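Local coordinates for protein probable mannosyltransferase KTR4 (Saccharomyces cerevisiae, PDB 5A07) that is a probable mannosyltransferase of the GT-A fold, binding guanosine-5'-diphosphate and a manganese ion in a shared pocket, at residues 181-185 / 200-206; 208-213 / 354-358; 275-279 / 336-341; 294-298 / 311-317. All coordinates share one frame; numbering follows the deposited sequence.

Interaction 1 (181-185 / 200-206); sequences DRERY and AEVESYH. With GDP (guanosine-5'-diphosphate), chain F.
Arg182 and Glu203 join in an end-on salt bridge, one guanidinium nitrogen to each carboxylate oxygen. NH2 of Arg182 lies 2.8 Å from OE2 of Glu203, on the syn side but tilted out of the carboxylate plane, while NH1 of Arg182 reaches OE1 of Glu203 at 3.0 Å from above that plane. Both oxygens sit close to the guanidinium plane, yet the two flat groups are turned 45° apart, so the pairing is twisted. A bend in the arginine chain at chi3 (-77°) brings its end across to the extended glutamate.

Beside the bridge, Tyr185 turns its ring edge to the face of His206 in a T-shaped pair, planes at 82°, with CE1 of Tyr185 3.8 Å above the centre of the imidazole. The Tyr185 hydroxyl lies beside CA and CB of Glu203, and one water joins it to Glu201 O. His206 is fixed by NE2, which donates to Ala200 O at 2.7 Å, and by ND1, bonded to Phe347 O. Met176 packs against Arg182, Tyr185 and Glu203.

Asp181, the N-cap of helix 182-194, accepts weak bonds at OD1 from Glu183 N and Arg184 N. At the start of helix 203-214, Tyr205 stacks on Tyr199 and donates a hydrogen bond from OH to O2B of guanosine-5'-diphosphate (2.7 Å). With both imidazole nitrogens engaged, rotation of His206 is restrained, whereas the ion pair, nearer solvent, is probably partly screened.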
# COMPACT_ATOMS: atom_id res chain seq x y z
N ASP B 181 -2.29 -17.15 -22.28
CA ASP B 181 -2.15 -17.12 -23.71
C ASP B 181 -1.53 -15.81 -24.14
O ASP B 181 -2.20 -14.73 -24.19
CB ASP B 181 -3.52 -17.32 -24.42
CG ASP B 181 -3.50 -16.95 -25.95
OD1 ASP B 181 -2.47 -16.68 -26.59
OD2 ASP B 181 -4.57 -16.89 -26.53
N ARG B 182 -0.27 -15.90 -24.52
CA ARG B 182 0.46 -14.72 -24.91
C ARG B 182 -0.17 -13.92 -26.04
O ARG B 182 -0.10 -12.65 -26.07
CB ARG B 182 1.89 -15.11 -25.20
CG ARG B 182 2.77 -13.94 -25.53
CD ARG B 182 4.19 -14.43 -25.61
NE ARG B 182 4.81 -14.66 -24.30
CZ ARG B 182 5.27 -13.67 -23.52
NH1 ARG B 182 5.11 -12.40 -23.88
NH2 ARG B 182 5.86 -13.95 -22.41
N GLU B 183 -0.86 -14.60 -26.95
CA GLU B 183 -1.50 -13.84 -28.04
C GLU B 183 -2.74 -13.02 -27.54
O GLU B 183 -2.98 -11.84 -27.93
CB GLU B 183 -1.79 -14.75 -29.25
CG GLU B 183 -1.80 -14.00 -30.59
CD GLU B 183 -1.94 -14.94 -31.79
OE1 GLU B 183 -2.01 -16.18 -31.56
OE2 GLU B 183 -1.97 -14.43 -32.94
N ARG B 184 -3.49 -13.60 -26.64
CA ARG B 184 -4.57 -12.83 -25.99
C ARG B 184 -4.02 -11.61 -25.18
O ARG B 184 -4.50 -10.47 -25.32
CB ARG B 184 -5.34 -13.76 -25.10
CG ARG B 184 -6.56 -13.10 -24.52
CD ARG B 184 -7.32 -14.15 -23.75
NE ARG B 184 -8.18 -13.56 -22.73
CZ ARG B 184 -8.76 -14.28 -21.77
NH1 ARG B 184 -8.58 -15.59 -21.68
NH2 ARG B 184 -9.53 -13.68 -20.90
N TYR B 185 -2.96 -11.88 -24.43
CA TYR B 185 -2.25 -10.86 -23.71
C TYR B 185 -1.97 -9.71 -24.66
O TYR B 185 -2.28 -8.54 -24.37
CB TYR B 185 -0.98 -11.49 -23.04
CG TYR B 185 0.01 -10.45 -22.60
CD1 TYR B 185 -0.23 -9.68 -21.47
CD2 TYR B 185 1.16 -10.18 -23.33
CE1 TYR B 185 0.66 -8.69 -21.09
CE2 TYR B 185 2.05 -9.19 -22.96
CZ TYR B 185 1.79 -8.45 -21.82
OH TYR B 185 2.66 -7.47 -21.44
N ALA B 200 0.68 -0.56 -20.07
CA ALA B 200 -0.18 -1.70 -20.48
C ALA B 200 0.63 -2.74 -21.24
O ALA B 200 0.51 -3.93 -21.05
CB ALA B 200 -1.33 -1.22 -21.35
N GLU B 201 1.50 -2.27 -22.13
CA GLU B 201 2.26 -3.18 -22.98
C GLU B 201 3.66 -3.47 -22.41
O GLU B 201 4.52 -4.01 -23.11
CB GLU B 201 2.32 -2.58 -24.42
CG GLU B 201 0.97 -2.57 -25.16
CD GLU B 201 1.02 -2.01 -26.59
OE1 GLU B 201 1.10 -0.78 -26.75
OE2 GLU B 201 0.94 -2.79 -27.57
N VAL B 202 3.93 -3.09 -21.16
CA VAL B 202 5.24 -3.40 -20.54
C VAL B 202 5.16 -4.67 -19.74
O VAL B 202 4.62 -4.66 -18.62
CB VAL B 202 5.71 -2.24 -19.69
CG1 VAL B 202 7.13 -2.52 -19.15
CG2 VAL B 202 5.72 -0.95 -20.50
N GLU B 203 5.68 -5.77 -20.29
CA GLU B 203 5.48 -7.04 -19.68
C GLU B 203 6.09 -7.12 -18.27
O GLU B 203 5.54 -7.77 -17.39
CB GLU B 203 6.05 -8.15 -20.58
CG GLU B 203 5.78 -9.55 -20.04
CD GLU B 203 6.19 -10.66 -21.01
OE1 GLU B 203 6.49 -10.33 -22.18
OE2 GLU B 203 6.23 -11.83 -20.60
N SER B 204 7.26 -6.50 -18.09
CA SER B 204 7.95 -6.52 -16.78
C SER B 204 7.01 -5.92 -15.66
O SER B 204 7.13 -6.29 -14.51
CB SER B 204 9.24 -5.77 -16.87
OG SER B 204 8.99 -4.43 -17.21
N TYR B 205 6.16 -4.98 -16.06
CA TYR B 205 5.31 -4.25 -15.10
C TYR B 205 4.22 -5.15 -14.61
O TYR B 205 3.92 -5.21 -13.41
CB TYR B 205 4.76 -2.98 -15.71
CG TYR B 205 4.13 -2.10 -14.64
CD1 TYR B 205 4.92 -1.23 -13.91
CD2 TYR B 205 2.77 -2.15 -14.36
CE1 TYR B 205 4.36 -0.41 -12.91
CE2 TYR B 205 2.19 -1.35 -13.34
CZ TYR B 205 3.00 -0.49 -12.64
OH TYR B 205 2.51 0.32 -11.66
N HIS B 206 3.63 -5.89 -15.55
CA HIS B 206 2.72 -6.96 -15.19
C HIS B 206 3.37 -7.95 -14.23
O HIS B 206 2.81 -8.35 -13.22
CB HIS B 206 2.24 -7.67 -16.47
CG HIS B 206 1.37 -6.85 -17.35
ND1 HIS B 206 -0.00 -7.02 -17.40
CD2 HIS B 206 1.65 -5.86 -18.25
CE1 HIS B 206 -0.52 -6.22 -18.32
NE2 HIS B 206 0.46 -5.49 -18.85
PB GDP F . 5.17 2.71 -10.20
O1B GDP F . 5.26 3.72 -11.28
O2B GDP F . 4.03 1.88 -10.13
O3B GDP F . 5.65 3.24 -8.90
O3A GDP F . 6.22 1.60 -10.76
PA GDP F . 7.78 1.41 -10.54
O1A GDP F . 8.54 1.31 -11.78
O2A GDP F . 8.40 2.26 -9.51
O5' GDP F . 7.77 -0.07 -9.98
C5' GDP F . 7.47 -0.54 -8.66
C4' GDP F . 8.67 -1.13 -7.94
O4' GDP F . 9.07 -2.30 -8.66
C3' GDP F . 9.89 -0.22 -7.86
O3' GDP F . 10.63 -0.54 -6.66
C2' GDP F . 10.67 -0.59 -9.13
O2' GDP F . 12.06 -0.38 -8.98
C1' GDP F . 10.38 -2.05 -9.20
N9 GDP F . 10.35 -2.60 -10.57
C8 GDP F . 9.50 -2.31 -11.59
N7 GDP F . 9.80 -3.12 -12.69
C5 GDP F . 10.83 -3.93 -12.31
C6 GDP F . 11.60 -5.01 -12.97
O6 GDP F . 11.23 -5.25 -14.16
N1 GDP F . 12.58 -5.59 -12.28
C2 GDP F . 12.92 -5.21 -10.99
N2 GDP F . 13.92 -5.82 -10.37
N3 GDP F . 12.25 -4.21 -10.34
C4 GDP F . 11.19 -3.62 -10.92
O HOH W 1 3.98 -6.56 -23.44

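Interaction 2 (208-213 / 354-358); sequences MCRFYS and DAPVR. With GDP (guanosine-5'-diphosphate), chain F.
Next to the guanosine-5'-diphosphate pocket, helix 208-213 packs on helix 354-358, and Asp354 enters as a knob into the hole formed by Met208, Cys209, Tyr212 and Ser213. CB of Asp354 rests 3.5 Å from Cys209 O, and its CG lies 3.8 Å from CB of Tyr212. The carboxylate is swung between the backbone N and the carbonyl carbon (chi1 62°), and OD2 finds its polar partners beyond the two helices, in a salt bridge with Arg230 and a hydrogen bond with Thr319. Ser213 OG touches CA of Asp354 while donating to Cys209 O at 2.7 Å; Ser213 N reaches that same oxygen from the opposite face of its carbonyl plane.

The axes run 9.0 Å apart and cross at -31°, the two helices pointing in the same general direction, buried within the GT-A domain. One turn further along, Arg358 doubles back through bends at chi2 and chi3 and grips Tyr212 O end-on, NH1 and NH2 each 2.9 Å from it. NH1 lies in the carbonyl plane on a lone pair, whereas NH2 comes from above that plane; Glu322 supplies the countercharge to the guanidinium.

On the ligand side, the bent chain of Met208 lies along the nucleotide, its CG 3.4 Å from the ribose O4' of guanosine-5'-diphosphate. The sulfur of Met208 also lies in the plane of the Tyr212 ring, at its edge.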
# COMPACT_ATOMS: atom_id res chain seq x y z
N MET B 208 5.89 -7.48 -12.27
CA MET B 208 6.13 -6.82 -10.98
C MET B 208 4.87 -6.78 -10.11
O MET B 208 4.90 -7.11 -8.93
CB MET B 208 6.66 -5.45 -11.23
CG MET B 208 6.94 -4.65 -9.93
SD MET B 208 5.47 -3.78 -9.27
CE MET B 208 4.98 -2.60 -10.52
N CYS B 209 3.78 -6.41 -10.71
CA CYS B 209 2.51 -6.31 -9.98
C CYS B 209 2.09 -7.63 -9.38
O CYS B 209 1.66 -7.78 -8.21
CB CYS B 209 1.43 -5.79 -10.90
SG CYS B 209 1.53 -4.07 -11.38
N ARG B 210 2.24 -8.67 -10.20
CA ARG B 210 1.96 -9.99 -9.71
C ARG B 210 2.93 -10.45 -8.60
O ARG B 210 2.50 -11.03 -7.56
CB ARG B 210 2.01 -10.94 -10.91
CG ARG B 210 1.96 -12.43 -10.53
CD ARG B 210 1.69 -13.19 -11.87
NE ARG B 210 1.85 -14.61 -11.72
CZ ARG B 210 2.94 -15.30 -12.07
NH1 ARG B 210 3.99 -14.70 -12.57
NH2 ARG B 210 2.93 -16.63 -11.99
N PHE B 211 4.24 -10.20 -8.80
CA PHE B 211 5.25 -10.59 -7.81
C PHE B 211 4.96 -9.84 -6.46
O PHE B 211 5.01 -10.45 -5.40
CB PHE B 211 6.64 -10.18 -8.30
CG PHE B 211 7.73 -10.40 -7.31
CD1 PHE B 211 8.30 -11.65 -7.13
CD2 PHE B 211 8.24 -9.35 -6.57
CE1 PHE B 211 9.27 -11.89 -6.17
CE2 PHE B 211 9.23 -9.57 -5.59
CZ PHE B 211 9.76 -10.85 -5.38
N TYR B 212 4.70 -8.54 -6.56
CA TYR B 212 4.43 -7.76 -5.27
C TYR B 212 3.09 -8.14 -4.63
O TYR B 212 2.89 -7.98 -3.41
CB TYR B 212 4.57 -6.25 -5.50
CG TYR B 212 5.83 -5.66 -4.88
CD1 TYR B 212 6.23 -6.02 -3.59
CD2 TYR B 212 6.64 -4.71 -5.57
CE1 TYR B 212 7.37 -5.48 -3.01
CE2 TYR B 212 7.74 -4.14 -4.96
CZ TYR B 212 8.11 -4.52 -3.69
OH TYR B 212 9.24 -3.96 -3.06
N SER B 213 2.18 -8.73 -5.42
CA SER B 213 0.89 -9.17 -4.90
C SER B 213 1.07 -10.46 -4.16
O SER B 213 0.62 -10.61 -3.01
CB SER B 213 -0.18 -9.36 -6.00
OG SER B 213 -0.51 -8.15 -6.69
N ASP B 354 -0.57 -4.39 -7.75
CA ASP B 354 -0.45 -4.94 -6.41
C ASP B 354 -1.26 -4.13 -5.36
O ASP B 354 -1.74 -4.68 -4.39
CB ASP B 354 0.97 -5.12 -5.97
CG ASP B 354 1.76 -3.80 -5.91
OD1 ASP B 354 2.19 -3.29 -6.94
OD2 ASP B 354 1.93 -3.31 -4.79
N ALA B 355 -1.39 -2.83 -5.58
CA ALA B 355 -2.07 -1.94 -4.64
C ALA B 355 -3.59 -2.27 -4.47
O ALA B 355 -4.01 -2.60 -3.37
CB ALA B 355 -1.83 -0.51 -5.02
N PRO B 356 -4.36 -2.34 -5.56
CA PRO B 356 -5.77 -2.77 -5.35
C PRO B 356 -5.94 -4.17 -4.84
O PRO B 356 -6.83 -4.45 -4.04
CB PRO B 356 -6.44 -2.53 -6.73
CG PRO B 356 -5.28 -2.50 -7.71
CD PRO B 356 -4.11 -1.92 -6.95
N VAL B 357 -5.10 -5.09 -5.29
CA VAL B 357 -5.15 -6.45 -4.83
C VAL B 357 -4.85 -6.59 -3.37
O VAL B 357 -5.59 -7.25 -2.61
CB VAL B 357 -4.19 -7.33 -5.67
CG1 VAL B 357 -4.00 -8.73 -5.07
CG2 VAL B 357 -4.69 -7.40 -7.11
N ARG B 358 -3.74 -6.01 -2.92
CA ARG B 358 -3.43 -6.02 -1.47
C ARG B 358 -4.56 -5.37 -0.66
O ARG B 358 -4.93 -5.87 0.42
CB ARG B 358 -2.11 -5.22 -1.23
CG ARG B 358 -1.69 -5.10 0.22
CD ARG B 358 -0.59 -6.06 0.54
NE ARG B 358 0.67 -5.65 -0.08
CZ ARG B 358 1.34 -6.35 -0.99
NH1 ARG B 358 0.89 -7.57 -1.39
NH2 ARG B 358 2.49 -5.89 -1.46
PB GDP F . 5.17 2.71 -10.20
O1B GDP F . 5.26 3.72 -11.28
O2B GDP F . 4.03 1.88 -10.13
O3B GDP F . 5.65 3.24 -8.90
O3A GDP F . 6.22 1.60 -10.76
PA GDP F . 7.78 1.41 -10.54
O1A GDP F . 8.54 1.31 -11.78
O2A GDP F . 8.40 2.26 -9.51
O5' GDP F . 7.77 -0.07 -9.98
C5' GDP F . 7.47 -0.54 -8.66
C4' GDP F . 8.67 -1.13 -7.94
O4' GDP F . 9.07 -2.30 -8.66
C3' GDP F . 9.89 -0.22 -7.86
O3' GDP F . 10.63 -0.54 -6.66
C2' GDP F . 10.67 -0.59 -9.13
O2' GDP F . 12.06 -0.38 -8.98
C1' GDP F . 10.38 -2.05 -9.20
N9 GDP F . 10.35 -2.60 -10.57
C8 GDP F . 9.50 -2.31 -11.59
N7 GDP F . 9.80 -3.12 -12.69
C5 GDP F . 10.83 -3.93 -12.31
C6 GDP F . 11.60 -5.01 -12.97
O6 GDP F . 11.23 -5.25 -14.16
N1 GDP F . 12.58 -5.59 -12.28
C2 GDP F . 12.92 -5.21 -10.99
N2 GDP F . 13.92 -5.82 -10.37
N3 GDP F . 12.25 -4.21 -10.34
C4 GDP F . 11.19 -3.62 -10.92

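Interaction 3 (275-279 / 336-341); sequences STMDF and KYMQYL
Ser275 meets Tyr340 through its backbone: Ser275 O lies 3.3 Å from CE2 of the tyrosine ring. This opens a helix-helix contact in which an aromatic cluster of Phe279, Tyr337 and Tyr340 fills the interface between helices 272-282 and 332-344. The short segments run at 130° to each other, their axes 10.5 Å apart, leaving room for whole rings between the backbones. Ser275 OG is hydrogen-bonded to Thr271 O, just before the helix.

Thr276, one residue on, supplies the polar link. OG1 accepts a hydrogen bond from the hydroxyl of Tyr337 and lies in the plane of that ring, while itself bonding Leu272 O; this buried hydroxyl pair is therefore linked onward to the helix backbone. The CG2 methyl of Thr276 also leans on the outer end of the tyrosine.

Asp278 brings its CB to within 3.3 Å of the Tyr340 hydroxyl, at the more open margin of the contact. Phe279 then enters between the two tyrosines. With CG anti to the backbone nitrogen (chi1 173°), its ring reaches across to helix 332-344, where CA of Tyr337 sits over one face, toward the rim, in a CH-pi contact. The same ring turns an edge toward the face of Tyr340 in an offset edge-to-face pair, planes at 60°, and meets the ring of Tyr337 obliquely. Phe279 and Tyr340 run antiparallel alongside one another, and CB of Phe279 stands over the centre of the Tyr340 ring, 3.8 Å from its centroid.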
# COMPACT_ATOMS: atom_id res chain seq x y z
N SER B 275 -14.59 -10.55 -9.95
CA SER B 275 -13.94 -11.81 -9.59
C SER B 275 -13.76 -11.97 -8.10
O SER B 275 -13.87 -13.07 -7.55
CB SER B 275 -12.57 -11.96 -10.27
OG SER B 275 -12.69 -11.81 -11.65
N THR B 276 -13.42 -10.87 -7.43
CA THR B 276 -13.19 -10.95 -6.01
C THR B 276 -14.51 -11.23 -5.29
O THR B 276 -14.53 -11.99 -4.32
CB THR B 276 -12.59 -9.62 -5.51
OG1 THR B 276 -11.29 -9.37 -6.08
CG2 THR B 276 -12.50 -9.62 -4.00
N MET B 277 -15.63 -10.69 -5.80
CA MET B 277 -16.95 -11.04 -5.21
C MET B 277 -17.31 -12.54 -5.41
O MET B 277 -17.82 -13.17 -4.47
CB MET B 277 -18.04 -10.15 -5.78
CG MET B 277 -17.95 -8.72 -5.26
SD MET B 277 -18.08 -8.58 -3.49
CE MET B 277 -16.36 -8.58 -2.93
N ASP B 278 -16.96 -13.09 -6.58
CA ASP B 278 -17.15 -14.54 -6.80
C ASP B 278 -16.32 -15.29 -5.79
O ASP B 278 -16.81 -16.20 -5.16
CB ASP B 278 -16.72 -14.98 -8.22
CG ASP B 278 -17.66 -14.49 -9.31
OD1 ASP B 278 -18.82 -14.19 -9.00
OD2 ASP B 278 -17.22 -14.36 -10.47
N PHE B 279 -15.07 -14.88 -5.55
CA PHE B 279 -14.28 -15.60 -4.56
C PHE B 279 -14.90 -15.53 -3.17
O PHE B 279 -14.92 -16.52 -2.43
CB PHE B 279 -12.83 -15.03 -4.52
CG PHE B 279 -11.99 -15.58 -3.43
CD1 PHE B 279 -11.29 -16.77 -3.60
CD2 PHE B 279 -11.79 -14.87 -2.29
CE1 PHE B 279 -10.50 -17.28 -2.57
CE2 PHE B 279 -11.00 -15.36 -1.26
CZ PHE B 279 -10.32 -16.55 -1.43
N LYS B 336 -5.17 -17.99 -0.59
CA LYS B 336 -6.24 -18.53 -1.43
C LYS B 336 -6.74 -17.52 -2.40
O LYS B 336 -7.04 -17.80 -3.61
CB LYS B 336 -7.37 -19.02 -0.55
CG LYS B 336 -6.97 -20.18 0.33
CD LYS B 336 -6.96 -21.48 -0.47
CE LYS B 336 -6.93 -22.65 0.54
NZ LYS B 336 -6.38 -23.86 -0.11
N TYR B 337 -6.84 -16.27 -1.92
CA TYR B 337 -7.28 -15.23 -2.82
C TYR B 337 -6.26 -15.08 -3.93
O TYR B 337 -6.62 -14.86 -5.10
CB TYR B 337 -7.51 -13.92 -2.00
CG TYR B 337 -7.89 -12.71 -2.75
CD1 TYR B 337 -8.95 -12.71 -3.61
CD2 TYR B 337 -7.25 -11.47 -2.49
CE1 TYR B 337 -9.34 -11.55 -4.27
CE2 TYR B 337 -7.61 -10.31 -3.17
CZ TYR B 337 -8.68 -10.35 -4.02
OH TYR B 337 -9.02 -9.22 -4.68
N MET B 338 -4.97 -15.06 -3.56
CA MET B 338 -3.93 -14.90 -4.61
C MET B 338 -4.03 -16.03 -5.69
O MET B 338 -3.96 -15.77 -6.90
CB MET B 338 -2.50 -14.91 -3.98
CG MET B 338 -2.16 -13.71 -3.09
SD MET B 338 -2.51 -12.13 -3.89
CE MET B 338 -4.07 -11.74 -3.14
N GLN B 339 -4.14 -17.26 -5.23
CA GLN B 339 -4.38 -18.40 -6.16
C GLN B 339 -5.57 -18.22 -7.10
O GLN B 339 -5.46 -18.39 -8.34
CB GLN B 339 -4.51 -19.71 -5.39
CG GLN B 339 -4.37 -20.94 -6.32
CD GLN B 339 -3.31 -20.79 -7.49
OE1 GLN B 339 -2.11 -20.60 -7.25
NE2 GLN B 339 -3.79 -20.84 -8.76
N TYR B 340 -6.66 -17.72 -6.55
CA TYR B 340 -7.85 -17.43 -7.34
C TYR B 340 -7.57 -16.39 -8.40
O TYR B 340 -7.91 -16.54 -9.61
CB TYR B 340 -8.99 -16.97 -6.40
CG TYR B 340 -10.36 -16.93 -7.06
CD1 TYR B 340 -11.21 -18.04 -7.06
CD2 TYR B 340 -10.80 -15.78 -7.68
CE1 TYR B 340 -12.45 -17.98 -7.64
CE2 TYR B 340 -12.04 -15.72 -8.30
CZ TYR B 340 -12.86 -16.83 -8.27
OH TYR B 340 -14.08 -16.78 -8.87
N LEU B 341 -6.89 -15.31 -7.99
CA LEU B 341 -6.59 -14.30 -9.00
C LEU B 341 -5.60 -14.84 -10.06
O LEU B 341 -5.64 -14.41 -11.21
CB LEU B 341 -6.00 -13.03 -8.33
CG LEU B 341 -6.94 -12.34 -7.30
CD1 LEU B 341 -6.24 -11.11 -6.68
CD2 LEU B 341 -8.26 -11.94 -7.92

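Interaction 4 (294-298 / 311-317); sequences AWLKD and GYSTCHF. With ACT (acetate ion), chain H.
Trp295 and Phe317 overlap in an offset stack, the six-membered indole ring and the phenyl ring inclined by 26° with centroids 4.5 Å apart. CH2 of Trp295 lies over the phenyl face, displaced toward its rim. The stack joins the short helix 293-297 to strand 316-317, which pairs with strand 256-262 in the mixed sheet of the GT-A domain. Farther along the indole, CB of Cys315 sits over the five-membered ring, toward its rim, in a CH-pi contact, 3.4 Å from Trp295 NE1, which bonds Asn261. The sulfur, disulfide-bonded to Cys417, stands oblique to the same ring.

Between these rings and Lys297, Ser313 ties its loop to Trp295 and Leu296. A chi1 of 62° turns OG back over the main chain, where it donates to Trp295 O on an in-plane lone pair. It also accepts from Cys315 N, closing an ST turn, while Ser313 N bonds Leu296 O at 2.8 Å. The Leu296 oxygen lies at the edge of the Tyr312 ring.

Lys297 starts away from 311-317, then folds back at chi2 and chi3; NZ bonds Leu53 O, Tyr306 OH and an acetate probably from the crystallisation liquor, and meets Gly311 O at 2.7 Å.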
# COMPACT_ATOMS: atom_id res chain seq x y z
N ALA B 294 -17.30 -0.01 3.80
CA ALA B 294 -17.72 1.24 3.27
C ALA B 294 -16.66 1.87 2.30
O ALA B 294 -16.99 2.43 1.24
CB ALA B 294 -18.05 2.16 4.43
N TRP B 295 -15.42 1.76 2.68
CA TRP B 295 -14.30 2.25 1.85
C TRP B 295 -14.27 1.61 0.49
O TRP B 295 -14.03 2.30 -0.51
CB TRP B 295 -13.01 1.98 2.59
CG TRP B 295 -11.72 2.42 2.01
CD1 TRP B 295 -11.33 3.69 1.74
CD2 TRP B 295 -10.61 1.60 1.65
NE1 TRP B 295 -10.06 3.71 1.24
CE2 TRP B 295 -9.58 2.44 1.21
CE3 TRP B 295 -10.39 0.25 1.66
CZ2 TRP B 295 -8.36 1.96 0.77
CZ3 TRP B 295 -9.15 -0.22 1.26
CH2 TRP B 295 -8.16 0.64 0.81
N LEU B 296 -14.55 0.32 0.38
CA LEU B 296 -14.68 -0.36 -0.92
C LEU B 296 -15.93 0.06 -1.76
O LEU B 296 -15.93 -0.04 -2.97
CB LEU B 296 -14.77 -1.84 -0.71
CG LEU B 296 -13.64 -2.49 0.08
CD1 LEU B 296 -13.88 -3.96 0.28
CD2 LEU B 296 -12.32 -2.26 -0.69
N LYS B 297 -16.96 0.58 -1.12
CA LYS B 297 -18.25 0.80 -1.76
C LYS B 297 -18.62 2.26 -1.93
O LYS B 297 -19.69 2.55 -2.42
CB LYS B 297 -19.33 0.11 -0.95
CG LYS B 297 -19.16 -1.36 -0.75
CD LYS B 297 -19.14 -2.17 -2.02
CE LYS B 297 -20.36 -1.90 -2.91
NZ LYS B 297 -20.38 -2.80 -4.15
N ASP B 298 -17.70 3.19 -1.62
CA ASP B 298 -17.99 4.59 -1.70
C ASP B 298 -18.02 5.07 -3.12
O ASP B 298 -16.98 5.17 -3.81
CB ASP B 298 -16.98 5.46 -0.91
CG ASP B 298 -17.48 6.88 -0.70
OD1 ASP B 298 -18.50 7.28 -1.32
OD2 ASP B 298 -16.80 7.69 -0.00
N GLY B 311 -19.08 -2.04 -8.91
CA GLY B 311 -19.26 -2.11 -7.47
C GLY B 311 -18.07 -1.77 -6.57
O GLY B 311 -18.18 -1.93 -5.37
N TYR B 312 -16.95 -1.32 -7.15
CA TYR B 312 -15.73 -1.05 -6.35
C TYR B 312 -15.35 0.40 -6.52
O TYR B 312 -15.22 0.92 -7.63
CB TYR B 312 -14.59 -1.95 -6.81
CG TYR B 312 -13.21 -1.73 -6.18
CD1 TYR B 312 -13.03 -1.32 -4.87
CD2 TYR B 312 -12.06 -2.07 -6.91
CE1 TYR B 312 -11.73 -1.15 -4.33
CE2 TYR B 312 -10.79 -1.90 -6.37
CZ TYR B 312 -10.64 -1.44 -5.08
OH TYR B 312 -9.35 -1.30 -4.58
N SER B 313 -15.17 1.08 -5.40
CA SER B 313 -14.75 2.49 -5.43
C SER B 313 -13.44 2.72 -6.16
O SER B 313 -13.20 3.79 -6.67
CB SER B 313 -14.60 2.99 -3.96
OG SER B 313 -13.57 2.23 -3.29
N THR B 314 -12.62 1.69 -6.15
CA THR B 314 -11.22 1.64 -6.61
C THR B 314 -10.28 2.23 -5.61
O THR B 314 -9.06 2.34 -5.87
CB THR B 314 -10.98 2.18 -8.03
OG1 THR B 314 -11.06 3.60 -8.03
CG2 THR B 314 -11.98 1.62 -8.98
N CYS B 315 -10.76 2.55 -4.40
CA CYS B 315 -9.83 3.04 -3.35
C CYS B 315 -8.85 1.95 -2.94
O CYS B 315 -9.19 0.77 -2.84
CB CYS B 315 -10.60 3.54 -2.14
SG CYS B 315 -11.54 5.03 -2.55
N HIS B 316 -7.58 2.36 -2.75
CA HIS B 316 -6.54 1.47 -2.35
C HIS B 316 -5.45 2.17 -1.56
O HIS B 316 -5.25 3.37 -1.72
CB HIS B 316 -5.97 0.74 -3.60
CG HIS B 316 -5.33 1.66 -4.59
ND1 HIS B 316 -6.05 2.40 -5.52
CD2 HIS B 316 -4.04 2.00 -4.76
CE1 HIS B 316 -5.21 3.12 -6.23
NE2 HIS B 316 -3.99 2.89 -5.81
N PHE B 317 -4.75 1.42 -0.74
CA PHE B 317 -3.54 1.94 -0.09
C PHE B 317 -2.50 2.05 -1.19
O PHE B 317 -2.37 1.14 -2.00
CB PHE B 317 -3.05 1.01 1.00
CG PHE B 317 -4.15 0.63 1.96
CD1 PHE B 317 -4.70 1.60 2.78
CD2 PHE B 317 -4.61 -0.68 2.04
CE1 PHE B 317 -5.79 1.30 3.61
CE2 PHE B 317 -5.65 -0.98 2.88
CZ PHE B 317 -6.23 0.00 3.66
C ACT H . -23.21 -2.90 -6.80
O ACT H . -23.42 -1.66 -6.78
OXT ACT H . -22.45 -3.52 -6.01
CH3 ACT H . -23.92 -3.74 -7.85

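Overall arrangement
Interactions 1 and 2 share helix 203-214 and both touch guanosine-5'-diphosphate, but at different depths. Interaction 1, the most peripheral, mixes an outward-lying ion pair with buried aromatics, whereas interaction 2, its centre about 9 Å from that of the chain, pairs its buried charges with Arg230 and Glu322. Interactions 3 and 4 are mostly buried: the former depends on aromatic packing between helices, the latter, where a short helix meets loop and strand, on hydrogen bonds to main-chain carbonyls beside an aromatic stack, with Cys315 disulfide-bonded to Cys417 outside the contact. Both are nested within the loop closed by interaction 2, whose helix 354-365 touches each: Val357 packs on Met338 and Leu341, while Ala355 and Pro356 meet His316.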